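EmGH1 (Erythrobacter marinus, PDB 5Z87) probably hydrolyses beta-glucosides, releasing terminal sugars as a beta-glucosidase of glycoside hydrolase family 3. Local coordinates at residues T669-G674 against V693-T698; Q704-L709 against F728-L733. One frame throughout, in Å; residues are numbered along the deposited sequence.

Contact 1: T669-G674 against V693-T698; sequences TSFGYG and VSVRNT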
loop_
_atom_site.group_PDB
_atom_site.type_symbol
_atom_site.label_atom_id
_atom_site.label_comp_id
_atom_site.label_asym_id
_atom_site.label_seq_id
_atom_site.Cartn_x
_atom_site.Cartn_y
_atom_site.Cartn_z
ATOM N N THR A 669 11.198 -27.531 -24.424
ATOM C CA THR A 669 11.138 -28.891 -23.928
ATOM C C THR A 669 10.361 -28.897 -22.603
ATOM O O THR A 669 9.710 -27.914 -22.245
ATOM C CB THR A 669 12.544 -29.481 -23.835
ATOM O OG1 THR A 669 12.455 -30.898 -23.618
ATOM C CG2 THR A 669 13.351 -28.823 -22.723
ATOM N N SER A 670 10.384 -30.023 -21.899
ATOM C CA SER A 670 9.643 -30.165 -20.657
ATOM C C SER A 670 10.537 -30.811 -19.617
ATOM O O SER A 670 11.469 -31.543 -19.956
ATOM C CB SER A 670 8.364 -31.000 -20.849
ATOM O OG SER A 670 8.676 -32.359 -21.089
ATOM N N PHE A 671 10.244 -30.525 -18.346
ATOM C CA PHE A 671 11.088 -30.923 -17.225
ATOM C C PHE A 671 10.246 -31.596 -16.146
ATOM O O PHE A 671 9.186 -31.087 -15.770
ATOM C CB PHE A 671 11.830 -29.700 -16.652
ATOM C CG PHE A 671 12.721 -28.998 -17.660
ATOM C CD1 PHE A 671 13.996 -29.490 -17.942
ATOM C CD2 PHE A 671 12.283 -27.864 -18.329
ATOM C CE1 PHE A 671 14.817 -28.865 -18.874
ATOM C CE2 PHE A 671 13.093 -27.232 -19.261
ATOM C CZ PHE A 671 14.370 -27.730 -19.531
ATOM N N GLY A 672 10.727 -32.724 -15.634
ATOM C CA GLY A 672 10.048 -33.458 -14.586
ATOM C C GLY A 672 10.860 -33.415 -13.303
ATOM O O GLY A 672 12.040 -33.785 -13.289
ATOM N N TYR A 673 10.208 -32.974 -12.230
ATOM C CA TYR A 673 10.873 -32.675 -10.968
ATOM C C TYR A 673 10.545 -33.740 -9.939
ATOM O O TYR A 673 9.372 -34.091 -9.762
ATOM C CB TYR A 673 10.431 -31.313 -10.430
ATOM C CG TYR A 673 11.106 -30.145 -11.090
ATOM C CD1 TYR A 673 10.848 -29.818 -12.422
ATOM C CD2 TYR A 673 11.994 -29.352 -10.377
ATOM C CE1 TYR A 673 11.473 -28.734 -13.020
ATOM C CE2 TYR A 673 12.613 -28.271 -10.962
ATOM C CZ TYR A 673 12.360 -27.972 -12.279
ATOM O OH TYR A 673 13.000 -26.896 -12.830
ATOM N N GLY A 674 11.567 -34.213 -9.233
ATOM C CA GLY A 674 11.330 -34.941 -8.008
ATOM C C GLY A 674 11.089 -33.999 -6.843
ATOM O O GLY A 674 11.191 -32.777 -6.965
ATOM N N VAL A 693 17.481 -32.098 -5.356
ATOM C CA VAL A 693 16.284 -32.061 -6.189
ATOM C C VAL A 693 16.659 -32.624 -7.550
ATOM O O VAL A 693 17.515 -32.055 -8.234
ATOM C CB VAL A 693 15.736 -30.634 -6.368
ATOM C CG1 VAL A 693 14.431 -30.651 -7.182
ATOM C CG2 VAL A 693 15.561 -29.935 -5.032
ATOM N N SER A 694 16.012 -33.706 -7.963
ATOM C CA SER A 694 16.240 -34.240 -9.300
ATOM C C SER A 694 15.321 -33.568 -10.310
ATOM O O SER A 694 14.139 -33.317 -10.039
ATOM C CB SER A 694 16.042 -35.760 -9.345
ATOM O OG SER A 694 14.683 -36.121 -9.209
ATOM N N VAL A 695 15.884 -33.262 -11.474
ATOM C CA VAL A 695 15.139 -32.709 -12.592
ATOM C C VAL A 695 15.567 -33.447 -13.860
ATOM O O VAL A 695 16.761 -33.682 -14.080
ATOM C CB VAL A 695 15.361 -31.191 -12.711
ATOM C CG1 VAL A 695 16.829 -30.885 -12.589
ATOM C CG2 VAL A 695 14.804 -30.673 -14.024
ATOM N N ARG A 696 14.590 -33.837 -14.676
ATOM C CA ARG A 696 14.811 -34.661 -15.855
ATOM C C ARG A 696 14.210 -33.952 -17.054
ATOM O O ARG A 696 13.087 -33.437 -16.975
ATOM C CB ARG A 696 14.180 -36.057 -15.694
ATOM C CG ARG A 696 14.277 -36.943 -16.942
ATOM C CD ARG A 696 13.496 -38.259 -16.798
ATOM N NE ARG A 696 14.046 -39.132 -15.757
ATOM C CZ ARG A 696 13.554 -39.233 -14.524
ATOM N NH1 ARG A 696 12.494 -38.510 -14.166
ATOM N NH2 ARG A 696 14.117 -40.054 -13.645
ATOM N N ASN A 697 14.964 -33.903 -18.149
ATOM C CA ASN A 697 14.450 -33.387 -19.416
ATOM C C ASN A 697 13.555 -34.466 -20.013
ATOM O O ASN A 697 14.032 -35.483 -20.521
ATOM C CB ASN A 697 15.593 -33.017 -20.350
ATOM C CG ASN A 697 15.120 -32.375 -21.634
ATOM O OD1 ASN A 697 13.952 -32.471 -22.010
ATOM N ND2 ASN A 697 16.033 -31.702 -22.315
ATOM N N THR A 698 12.249 -34.251 -19.940
ATOM C CA THR A 698 11.257 -35.217 -20.385
ATOM C C THR A 698 10.732 -34.908 -21.783
ATOM O O THR A 698 9.706 -35.458 -22.187
ATOM C CB THR A 698 10.093 -35.251 -19.396
ATOM O OG1 THR A 698 9.437 -33.985 -19.441
ATOM C CG2 THR A 698 10.588 -35.499 -17.981
#
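Gly672 and Arg696 form an antiparallel hydrogen-bonded pair: Gly672 N reaches Arg696 O at 2.8 Å, and Arg696 N returns a bond to Gly672 O at 2.9 Å. On either side of this pair, Gly674 N bonds Ser694 O and Thr698 N bonds Ser670 O. Glycine suits position 672, because a beta carbon there would lie only 3.1 Å from Thr698 CG2.

Strand 671-678 is an outermost strand of a three-stranded antiparallel sheet, with 689-697 in the middle and 738-745 beyond, in the beta sandwich of a fibronectin type III-like domain.

Polar side chains meet where strand 671-678 begins and 689-697 ends. Asn697 CG stands anti to the backbone N (chi1 -175°), which carries OD1 across to accept the hydroxyl of Thr669 (OG1 to OD1 2.7 Å). OD1 also takes Gly699 N, and ND2 gives to Arg701 O, so the carboxamide suits a buried site needing both acceptor and donor.

Apolar contacts gather on the face of Phe671, Tyr673 and Val695. Val695 CG2 lies over one face of the Tyr673 ring in a CH-pi contact, 4.2 Å from the ring centroid and offset toward its rim. The same methyl meets Phe671 CB at 4.1 Å.

Contact 2: Q704-L709 against F728-L733; sequences QDVVQL and FQKVLL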
loop_
_atom_site.group_PDB
_atom_site.type_symbol
_atom_site.label_atom_id
_atom_site.label_comp_id
_atom_site.label_asym_id
_atom_site.label_seq_id
_atom_site.Cartn_x
_atom_site.Cartn_y
_atom_site.Cartn_z
ATOM N N GLN A 704 17.244 -25.407 -20.922
ATOM C CA GLN A 704 17.561 -25.034 -19.555
ATOM C C GLN A 704 16.298 -24.825 -18.728
ATOM O O GLN A 704 15.240 -24.446 -19.241
ATOM C CB GLN A 704 18.405 -23.766 -19.524
ATOM C CG GLN A 704 19.796 -23.954 -20.091
ATOM C CD GLN A 704 20.589 -22.668 -20.046
ATOM O OE1 GLN A 704 21.552 -22.544 -19.288
ATOM N NE2 GLN A 704 20.177 -21.700 -20.834
ATOM N N ASP A 705 16.424 -25.083 -17.434
ATOM C CA ASP A 705 15.391 -24.748 -16.468
ATOM C C ASP A 705 16.074 -24.184 -15.226
ATOM O O ASP A 705 17.249 -24.468 -14.955
ATOM C CB ASP A 705 14.525 -25.976 -16.118
ATOM C CG ASP A 705 13.121 -25.597 -15.645
ATOM O OD1 ASP A 705 12.720 -24.425 -15.805
ATOM O OD2 ASP A 705 12.407 -26.481 -15.121
ATOM N N VAL A 706 15.332 -23.383 -14.466
ATOM C CA VAL A 706 15.817 -22.846 -13.199
ATOM C C VAL A 706 15.139 -23.611 -12.071
ATOM O O VAL A 706 13.949 -23.422 -11.803
ATOM C CB VAL A 706 15.569 -21.340 -13.085
ATOM C CG1 VAL A 706 16.119 -20.828 -11.769
ATOM C CG2 VAL A 706 16.215 -20.608 -14.270
ATOM N N VAL A 707 15.901 -24.489 -11.418
ATOM C CA VAL A 707 15.440 -25.208 -10.239
ATOM C C VAL A 707 15.387 -24.244 -9.060
ATOM O O VAL A 707 16.365 -23.541 -8.781
ATOM C CB VAL A 707 16.384 -26.386 -9.967
ATOM C CG1 VAL A 707 16.080 -27.062 -8.650
ATOM C CG2 VAL A 707 16.313 -27.378 -11.119
ATOM N N GLN A 708 14.249 -24.197 -8.359
ATOM C CA GLN A 708 14.000 -23.168 -7.351
ATOM C C GLN A 708 13.689 -23.791 -5.994
ATOM O O GLN A 708 12.832 -24.674 -5.887
ATOM C CB GLN A 708 12.858 -22.244 -7.795
ATOM C CG GLN A 708 13.169 -21.529 -9.102
ATOM C CD GLN A 708 11.973 -20.827 -9.732
ATOM O OE1 GLN A 708 11.090 -20.292 -9.046
ATOM N NE2 GLN A 708 11.939 -20.829 -11.055
ATOM N N LEU A 709 14.373 -23.305 -4.957
ATOM C CA LEU A 709 14.209 -23.783 -3.588
ATOM C C LEU A 709 13.563 -22.698 -2.722
ATOM O O LEU A 709 13.933 -21.526 -2.807
ATOM C CB LEU A 709 15.562 -24.195 -3.002
ATOM C CG LEU A 709 15.570 -24.932 -1.650
ATOM C CD1 LEU A 709 15.157 -26.385 -1.813
ATOM C CD2 LEU A 709 16.942 -24.851 -1.014
ATOM N N PHE A 728 18.494 -21.053 -5.956
ATOM C CA PHE A 728 18.117 -21.410 -7.318
ATOM C C PHE A 728 19.352 -21.871 -8.080
ATOM O O PHE A 728 20.485 -21.530 -7.734
ATOM C CB PHE A 728 17.428 -20.251 -8.054
ATOM C CG PHE A 728 18.325 -19.078 -8.336
ATOM C CD1 PHE A 728 19.270 -19.124 -9.358
ATOM C CD2 PHE A 728 18.205 -17.914 -7.594
ATOM C CE1 PHE A 728 20.092 -18.033 -9.616
ATOM C CE2 PHE A 728 19.017 -16.816 -7.855
ATOM C CZ PHE A 728 19.963 -16.877 -8.874
ATOM N N GLN A 729 19.108 -22.619 -9.151
ATOM C CA GLN A 729 20.175 -23.158 -9.986
ATOM C C GLN A 729 19.640 -23.362 -11.394
ATOM O O GLN A 729 18.758 -24.196 -11.604
ATOM C CB GLN A 729 20.681 -24.477 -9.417
ATOM C CG GLN A 729 21.851 -25.078 -10.181
ATOM C CD GLN A 729 23.002 -24.113 -10.315
ATOM O OE1 GLN A 729 23.695 -23.819 -9.334
ATOM N NE2 GLN A 729 23.207 -23.593 -11.527
ATOM N N LYS A 730 20.157 -22.612 -12.357
ATOM C CA LYS A 730 19.858 -22.908 -13.751
ATOM C C LYS A 730 20.637 -24.152 -14.175
ATOM O O LYS A 730 21.835 -24.268 -13.896
ATOM C CB LYS A 730 20.199 -21.713 -14.641
ATOM C CG LYS A 730 19.456 -21.726 -15.975
ATOM C CD LYS A 730 19.597 -20.419 -16.711
ATOM C CE LYS A 730 18.334 -20.076 -17.466
ATOM N NZ LYS A 730 18.441 -18.796 -18.198
ATOM N N VAL A 731 19.945 -25.111 -14.792
ATOM C CA VAL A 731 20.572 -26.327 -15.302
ATOM C C VAL A 731 20.323 -26.423 -16.800
ATOM O O VAL A 731 19.325 -25.916 -17.324
ATOM C CB VAL A 731 20.076 -27.612 -14.606
ATOM C CG1 VAL A 731 20.407 -27.571 -13.135
ATOM C CG2 VAL A 731 18.580 -27.799 -14.829
ATOM N N LEU A 732 21.262 -27.062 -17.489
ATOM C CA LEU A 732 21.156 -27.372 -18.906
ATOM C C LEU A 732 21.115 -28.886 -19.040
ATOM O O LEU A 732 21.962 -29.578 -18.468
ATOM C CB LEU A 732 22.337 -26.783 -19.692
ATOM C CG LEU A 732 22.509 -27.251 -21.147
ATOM C CD1 LEU A 732 21.338 -26.809 -22.031
ATOM C CD2 LEU A 732 23.843 -26.759 -21.725
ATOM N N LEU A 733 20.115 -29.397 -19.759
ATOM C CA LEU A 733 19.866 -30.832 -19.836
ATOM C C LEU A 733 19.629 -31.251 -21.277
ATOM O O LEU A 733 18.885 -30.588 -22.011
ATOM C CB LEU A 733 18.645 -31.245 -18.984
ATOM C CG LEU A 733 18.729 -31.091 -17.463
ATOM C CD1 LEU A 733 17.385 -31.461 -16.774
ATOM C CD2 LEU A 733 19.858 -31.933 -16.931
HETATM O O HOH W 1 22.891 -23.698 -17.106
#
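Strands 703-713 and 724-733 form a beta hairpin of the fibronectin type III-like domain, and within it Gln704 to Gln708 run antiparallel to Phe728 to Leu732. Two hydrogen-bonded pairs hold the backbones together. Asp705 and Val731 exchange both bonds, the one from Val731 N to Asp705 O being short and straight (2.8 Å, 168° at the hydrogen). Val707 and Gln729 exchange the other two.

Gln704, Val706, Phe728, Lys730 and Leu732 share one face. The extended chain of Gln704 lies across that of Lys730 at about a right angle, with OE1 3.9 Å from Lys730 CD, and its CG rests 3.8 Å from Leu732 CD1. Val706 divides its methyls: CG2 touches Lys730 CG at 3.8 Å, and CG1 lies beside Phe728 CB at 4.0 Å. Glutamine and lysine suit this face because their methylenes pack while their ends reach polar groups: Lys730 NZ hydrogen-bonds Ser622 OG and Ala152 O and forms a salt bridge with Glu415 OE1, and Gln704 NE2 also bonds Glu415 OE1. A water donates to Gln704 OE1 at 2.8 Å. An alanine in place of Gln704 would probably leave Glu415 without one of its donors, deprive the water of an acceptor and open a gap beside the Lys730 chain.

The Glu415 carboxylate, with the oxygens of Ser622 and Ala152, is likely to offset the charge of the buried Lys730, while the amide N-H of Gln704 probably helps hold that carboxylate in place.

In the fold
The two contacts come in series along the chain, contact 1 closing before contact 2 opens, and their centres lie about 10 Å apart. They belong to different sheets of the fibronectin type III-like sandwich: contact 1 to the three-stranded sheet 671-678, 689-697, 738-745, contact 2 to the mixed sheet in which 724-733 is outermost. Strand 689-697 leads directly to 703-713, so the chain passes from one sheet to the other. Between them Val707 packs on Tyr673 and Val695, Leu733 on Phe671 and Val695, while Asn697 ND2 probably bonds Leu733 O. Contact 2 turns its opposite face, through Phe728 and Lys730, to Phe153 of the family 3 N-terminal domain and Ser622 of the C-terminal one, joining the sandwich to both.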